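Long-range contacts in protein-glutaminase (Chryseobacterium proteolyticum, PDB 3A56), which probably hydrolyses the side-chain amide of protein-bound glutamine to glutamate, and is made as a pro-enzyme: residues T27-I32 with S73-F78; F43-Q48 with W194-A199. All coordinates share one frame; numbering follows the deposited sequence. Where two conformers were deposited one is given.

Contact 1. Residues T27-I32 with S73-F78; sequences TVPVGI and SPVHIF
Thr27 and Val75 face each other as a hydrogen-bonded antiparallel pair, and the evidence is a closed ring of two backbone bonds. Thr27 N gives to Val75 O at 3.0 Å, and Val75 N returns to Thr27 O at 2.9 Å; with N-H...O angles of 161° and 162°, neither bond is strained. Their side chains share one face of the sheet. Pro74 CA also turns its hydrogen to Thr27 O, a subsidiary contact. One step on, Val28 lies beside the Ser73-Pro74 peptide. Its CB stands 4.1 Å from Ser73 O. From there CG1, anti to the backbone N (chi1 175°), runs to 3.6 Å from the same Ser73 O, while CG2 takes the other direction and rests 3.9 Å from Pro74 CA, with the Pro74 ring carbon CB close by. The isopropyl fork therefore sits across the peptide, one tip on each residue. Pro29 approaches Ser73 O as well, its CD at 3.3 Å, and this buried carbonyl has no hydrogen-bond partner in the model, being packed against carbon instead. With an alanine here in place of Val28 both CG1 and CG2 are gone, which would probably open a gap over the Ser73-Pro74 peptide and strip apolar cover from Ser73 O. Pro29 CG meets Val75 CG2 at 4.0 Å, and Thr27 CG2 meets Ile77 CG1 at 3.8 Å, the latter two side chains passing at a slant. Phe43 touches both Thr27 and Ile77, whereas Pro29 also packs on Ala68 and Val69 of helix 59-71. Strand 22-35 thus pairs with 75-79 on one side and 38-43 on the other, where Val30 and Gly31 opposite Ser42 form a classic beta bulge: an inner strand of a five-stranded antiparallel sheet with a helix packed near it.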
loop_
_atom_site.group_PDB
_atom_site.type_symbol
_atom_site.label_atom_id
_atom_site.label_comp_id
_atom_site.label_asym_id
_atom_site.label_seq_id
_atom_site.Cartn_x
_atom_site.Cartn_y
_atom_site.Cartn_z
ATOM N N THR A 27 0.636 0.444 -15.662
ATOM C CA THR A 27 0.968 0.928 -14.339
ATOM C C THR A 27 2.132 1.883 -14.475
ATOM O O THR A 27 2.688 2.045 -15.559
ATOM C CB THR A 27 1.351 -0.234 -13.405
ATOM O OG1 THR A 27 1.563 0.267 -12.076
ATOM C CG2 THR A 27 2.611 -0.903 -13.905
ATOM N N VAL A 28 2.489 2.530 -13.369
ATOM C CA VAL A 28 3.642 3.407 -13.362
ATOM C C VAL A 28 4.682 2.787 -12.434
ATOM O O VAL A 28 4.434 2.613 -11.253
ATOM C CB VAL A 28 3.281 4.802 -12.825
ATOM C CG1 VAL A 28 4.531 5.660 -12.704
ATOM C CG2 VAL A 28 2.246 5.460 -13.732
ATOM N N PRO A 29 5.850 2.446 -12.972
ATOM C CA PRO A 29 6.926 1.947 -12.103
ATOM C C PRO A 29 7.463 3.090 -11.245
ATOM O O PRO A 29 7.569 4.212 -11.740
ATOM C CB PRO A 29 8.008 1.498 -13.092
ATOM C CG PRO A 29 7.413 1.666 -14.461
ATOM C CD PRO A 29 6.287 2.620 -14.364
ATOM N N VAL A 30 7.798 2.813 -9.989
ATOM C CA VAL A 30 8.238 3.856 -9.067
ATOM C C VAL A 30 9.594 3.602 -8.428
ATOM O O VAL A 30 10.117 4.460 -7.700
ATOM C CB VAL A 30 7.199 4.082 -7.953
ATOM C CG1 VAL A 30 5.918 4.626 -8.559
ATOM C CG2 VAL A 30 6.916 2.761 -7.195
ATOM N N GLY A 31 10.168 2.435 -8.690
ATOM C CA GLY A 31 11.503 2.147 -8.201
ATOM C C GLY A 31 12.157 1.040 -9.010
ATOM O O GLY A 31 11.493 0.153 -9.533
ATOM N N ILE A 32 13.474 1.111 -9.126
ATOM C CA ILE A 32 14.210 0.066 -9.792
ATOM C C ILE A 32 15.586 -0.044 -9.147
ATOM O O ILE A 32 16.243 0.961 -8.897
ATOM C CB ILE A 32 14.303 0.336 -11.315
ATOM C CG1 ILE A 32 14.955 -0.847 -12.036
ATOM C CG2 ILE A 32 15.030 1.643 -11.602
ATOM C CD1 ILE A 32 14.711 -0.849 -13.546
ATOM N N SER A 73 6.131 7.754 -15.399
ATOM C CA SER A 73 5.295 7.599 -16.579
ATOM C C SER A 73 4.850 6.152 -16.701
ATOM O O SER A 73 5.512 5.253 -16.188
ATOM C CB SER A 73 6.045 8.052 -17.837
ATOM O OG SER A 73 7.271 7.356 -17.995
ATOM N N PRO A 74 3.709 5.925 -17.363
ATOM C CA PRO A 74 3.170 4.558 -17.385
ATOM C C PRO A 74 3.789 3.677 -18.460
ATOM O O PRO A 74 4.352 4.174 -19.437
ATOM C CB PRO A 74 1.674 4.765 -17.654
ATOM C CG PRO A 74 1.584 6.100 -18.338
ATOM C CD PRO A 74 2.770 6.922 -17.908
ATOM N N VAL A 75 3.724 2.371 -18.225
ATOM C CA VAL A 75 4.064 1.363 -19.216
ATOM C C VAL A 75 3.053 0.248 -19.091
ATOM O O VAL A 75 2.238 0.219 -18.161
ATOM C CB VAL A 75 5.459 0.747 -18.994
ATOM C CG1 VAL A 75 6.537 1.799 -19.149
ATOM C CG2 VAL A 75 5.520 0.108 -17.612
ATOM N N HIS A 76 3.108 -0.675 -20.045
ATOM C CA HIS A 76 2.255 -1.840 -20.032
ATOM C C HIS A 76 3.106 -3.054 -19.678
ATOM O O HIS A 76 4.089 -3.346 -20.365
ATOM C CB HIS A 76 1.647 -2.042 -21.416
ATOM C CG HIS A 76 0.515 -3.021 -21.432
ATOM N ND1 HIS A 76 -0.460 -3.017 -22.406
ATOM C CD2 HIS A 76 0.188 -4.021 -20.578
ATOM C CE1 HIS A 76 -1.328 -3.982 -22.160
ATOM N NE2 HIS A 76 -0.962 -4.601 -21.052
ATOM N N ILE A 77 2.724 -3.746 -18.610
ATOM C CA ILE A 77 3.508 -4.859 -18.084
ATOM C C ILE A 77 2.916 -6.215 -18.448
ATOM O O ILE A 77 1.735 -6.456 -18.227
ATOM C CB ILE A 77 3.584 -4.775 -16.558
ATOM C CG1 ILE A 77 4.341 -3.507 -16.147
ATOM C CG2 ILE A 77 4.227 -6.033 -15.969
ATOM C CD1 ILE A 77 5.778 -3.453 -16.648
ATOM N N PHE A 78 3.754 -7.099 -18.985
ATOM C CA PHE A 78 3.378 -8.505 -19.172
ATOM C C PHE A 78 4.264 -9.386 -18.302
ATOM O O PHE A 78 5.485 -9.227 -18.290
ATOM C CB PHE A 78 3.501 -8.899 -20.641
ATOM C CG PHE A 78 2.567 -8.150 -21.540
ATOM C CD1 PHE A 78 1.333 -8.686 -21.876
ATOM C CD2 PHE A 78 2.913 -6.898 -22.033
ATOM C CE1 PHE A 78 0.467 -7.993 -22.703
ATOM C CE2 PHE A 78 2.049 -6.203 -22.859
ATOM C CZ PHE A 78 0.825 -6.753 -23.193
#

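Contact 2. Residues F43-Q48 with W194-A199; sequences FMLTAQ and WSYHVA
Ala47 of a loop that probably belongs to the pro-segment lies against Trp194 and Tyr196, next to what looks like the active site of a papain-like fold: His197 bonds Asp217 through NE2 and touches Cys156, consistent with the Cys-His-Asp triad of that clan. The Ala47 methyl points toward the strand segment. Its CB is 3.3 Å from Tyr196 O and 3.9 Å from Trp194 CD1, approaching the indole obliquely, and Tyr196 CE1 also touches it. Ala47 O accepts from Ser195 N at 2.7 Å with an N-H...O angle of 162°, and Trp194 CA adds a CH...O contact at 3.1 Å. The Tyr196 ring reaches on past Ala47. Its CG lies between the backbone N and carbonyl carbon (chi1 87°), which carries the ring beside the loop so that the carbonyl oxygens of Leu45 and Thr46 lie at its edge, in plane. The hydroxyl OH gives to Leu45 O at 2.7 Å, tilted 21° from the carbonyl plane. A water sits between the loop and Ser195: it accepts from Phe43 N at 3.0 Å, pairs with Ser195 OG at 2.8 Å, and can donate to Thr46 O and Gln48 O, though acceptors in reach outnumber its protons. Thr46 OG1 accepts from Gln48 N at 3.1 Å, an ST turn, and is itself bonded to Asp154, whose other carboxylate oxygen takes Ala47 N. Across the two segments, every direct hydrogen bond ends on a main-chain carbonyl of the loop, while the Ala47 methyl supplies the apolar contact. Such a grip depends on backbone shape more than on loop side chains, consistent with a peptide held the way a protein substrate might be.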
loop_
_atom_site.group_PDB
_atom_site.type_symbol
_atom_site.label_atom_id
_atom_site.label_comp_id
_atom_site.label_asym_id
_atom_site.label_seq_id
_atom_site.Cartn_x
_atom_site.Cartn_y
_atom_site.Cartn_z
ATOM N N PHE A 43 6.035 -0.767 -8.325
ATOM C CA PHE A 43 5.032 -0.074 -9.135
ATOM C C PHE A 43 4.126 0.707 -8.200
ATOM O O PHE A 43 4.033 0.399 -7.010
ATOM C CB PHE A 43 4.141 -1.061 -9.903
ATOM C CG PHE A 43 4.864 -1.923 -10.907
ATOM C CD1 PHE A 43 5.616 -1.369 -11.926
ATOM C CD2 PHE A 43 4.720 -3.299 -10.866
ATOM C CE1 PHE A 43 6.270 -2.185 -12.852
ATOM C CE2 PHE A 43 5.355 -4.107 -11.790
ATOM C CZ PHE A 43 6.131 -3.547 -12.773
ATOM N N MET A 44 3.433 1.704 -8.736
ATOM C CA MET A 44 2.476 2.447 -7.934
ATOM C C MET A 44 1.404 1.528 -7.329
ATOM O O MET A 44 1.015 0.516 -7.932
ATOM C CB MET A 44 1.813 3.545 -8.770
ATOM C CG MET A 44 0.943 3.004 -9.907
ATOM S SD MET A 44 0.100 4.342 -10.803
ATOM C CE MET A 44 -1.105 4.879 -9.609
ATOM N N LEU A 45 0.953 1.892 -6.130
ATOM C CA LEU A 45 -0.190 1.287 -5.438
ATOM C C LEU A 45 0.067 -0.115 -4.879
ATOM O O LEU A 45 -0.042 -0.335 -3.675
ATOM C CB LEU A 45 -1.458 1.312 -6.305
ATOM C CG LEU A 45 -2.774 1.106 -5.563
ATOM C CD1 LEU A 45 -2.952 2.128 -4.427
ATOM C CD2 LEU A 45 -3.924 1.197 -6.556
ATOM N N THR A 46 0.411 -1.061 -5.748
ATOM C CA THR A 46 0.780 -2.373 -5.253
ATOM C C THR A 46 2.076 -2.295 -4.444
ATOM O O THR A 46 3.002 -1.566 -4.804
ATOM C CB THR A 46 0.919 -3.411 -6.377
ATOM O OG1 THR A 46 1.360 -4.644 -5.805
ATOM C CG2 THR A 46 1.931 -2.963 -7.413
ATOM N N ALA A 47 2.121 -3.018 -3.330
ATOM C CA ALA A 47 3.335 -3.067 -2.508
ATOM C C ALA A 47 4.282 -4.181 -2.950
ATOM O O ALA A 47 5.336 -4.374 -2.355
ATOM C CB ALA A 47 2.964 -3.240 -1.028
ATOM N N GLN A 48 3.909 -4.925 -3.985
ATOM C CA GLN A 48 4.724 -6.069 -4.387
ATOM C C GLN A 48 5.883 -5.679 -5.275
ATOM O O GLN A 48 5.781 -4.752 -6.080
ATOM C CB GLN A 48 3.862 -7.072 -5.133
ATOM C CG GLN A 48 2.648 -7.453 -4.338
ATOM C CD GLN A 48 1.699 -8.290 -5.162
ATOM O OE1 GLN A 48 1.651 -9.492 -5.000
ATOM N NE2 GLN A 48 0.974 -7.657 -6.080
ATOM N N TRP A 194 7.716 -6.301 0.713
ATOM C CA TRP A 194 6.993 -5.148 0.206
ATOM C C TRP A 194 7.966 -4.074 -0.238
ATOM O O TRP A 194 9.040 -3.912 0.350
ATOM C CB TRP A 194 6.179 -4.497 1.320
ATOM C CG TRP A 194 5.065 -5.282 1.938
ATOM C CD1 TRP A 194 4.170 -6.123 1.312
ATOM C CD2 TRP A 194 4.672 -5.214 3.311
ATOM N NE1 TRP A 194 3.252 -6.596 2.246
ATOM C CE2 TRP A 194 3.549 -6.057 3.476
ATOM C CE3 TRP A 194 5.176 -4.526 4.426
ATOM C CZ2 TRP A 194 2.913 -6.224 4.715
ATOM C CZ3 TRP A 194 4.550 -4.693 5.660
ATOM C CH2 TRP A 194 3.436 -5.545 5.795
ATOM N N SER A 195 7.556 -3.284 -1.220
ATOM C CA SER A 195 8.317 -2.092 -1.592
ATOM C C SER A 195 7.914 -0.866 -0.769
ATOM O O SER A 195 8.664 0.110 -0.703
ATOM C CB SER A 195 8.118 -1.776 -3.076
ATOM O OG SER A 195 6.760 -1.426 -3.307
ATOM N N TYR A 196 6.720 -0.908 -0.189
ATOM C CA TYR A 196 6.269 0.144 0.719
ATOM C C TYR A 196 5.165 -0.431 1.572
ATOM O O TYR A 196 4.604 -1.497 1.257
ATOM C CB TYR A 196 5.757 1.372 -0.045
ATOM C CG TYR A 196 4.287 1.312 -0.432
ATOM C CD1 TYR A 196 3.878 0.616 -1.572
ATOM C CD2 TYR A 196 3.315 1.972 0.328
ATOM C CE1 TYR A 196 2.540 0.561 -1.938
ATOM C CE2 TYR A 196 1.982 1.933 -0.035
ATOM C CZ TYR A 196 1.604 1.221 -1.161
ATOM O OH TYR A 196 0.276 1.182 -1.523
ATOM N N HIS A 197 4.876 0.251 2.669
ATOM C CA HIS A 197 3.720 -0.101 3.469
ATOM C C HIS A 197 3.062 1.204 3.930
ATOM O O HIS A 197 3.702 2.254 3.971
ATOM C CB HIS A 197 4.158 -0.980 4.640
ATOM C CG HIS A 197 3.023 -1.579 5.412
ATOM N ND1 HIS A 197 1.974 -2.231 4.801
ATOM C CD2 HIS A 197 2.786 -1.642 6.745
ATOM C CE1 HIS A 197 1.128 -2.654 5.727
ATOM N NE2 HIS A 197 1.604 -2.322 6.912
ATOM N N VAL A 198 1.778 1.151 4.244
ATOM C CA VAL A 198 1.090 2.336 4.766
ATOM C C VAL A 198 0.124 1.889 5.854
ATOM O O VAL A 198 -0.381 0.749 5.823
ATOM C CB VAL A 198 0.334 3.093 3.638
ATOM C CG1 VAL A 198 -0.711 2.193 2.990
ATOM C CG2 VAL A 198 -0.306 4.405 4.168
ATOM N N ALA A 199 -0.115 2.770 6.827
ATOM C CA ALA A 199 -1.144 2.561 7.855
ATOM C C ALA A 199 -1.594 3.942 8.315
ATOM O O ALA A 199 -1.026 4.955 7.899
ATOM C CB ALA A 199 -0.595 1.772 9.039
HETATM O O HOH W 1 5.506 -2.107 -5.689
#

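Both contacts are buried, but contact 2 lies about 4 Å from the centre of the chain and contact 1 about 16 Å, measured between centres. Contact 1 stays inside one antiparallel sheet, joining strands 22-35 and 75-79 by paired backbone bonds and aliphatic carbons. Contact 2 instead joins the loop after strand 38-43 to the corner at Ser195 and the start of strand 196-205, using a backbone N-H, a tyrosine hydroxyl, loop carbonyls and a water. They meet where strand 38-43 ends: Val28 O is 2.9 Å from Met44 N, probably a hydrogen bond, and Pro29 CA packs on Phe43 CD1. The loop of contact 2 thus leaves the same sheet that holds contact 1.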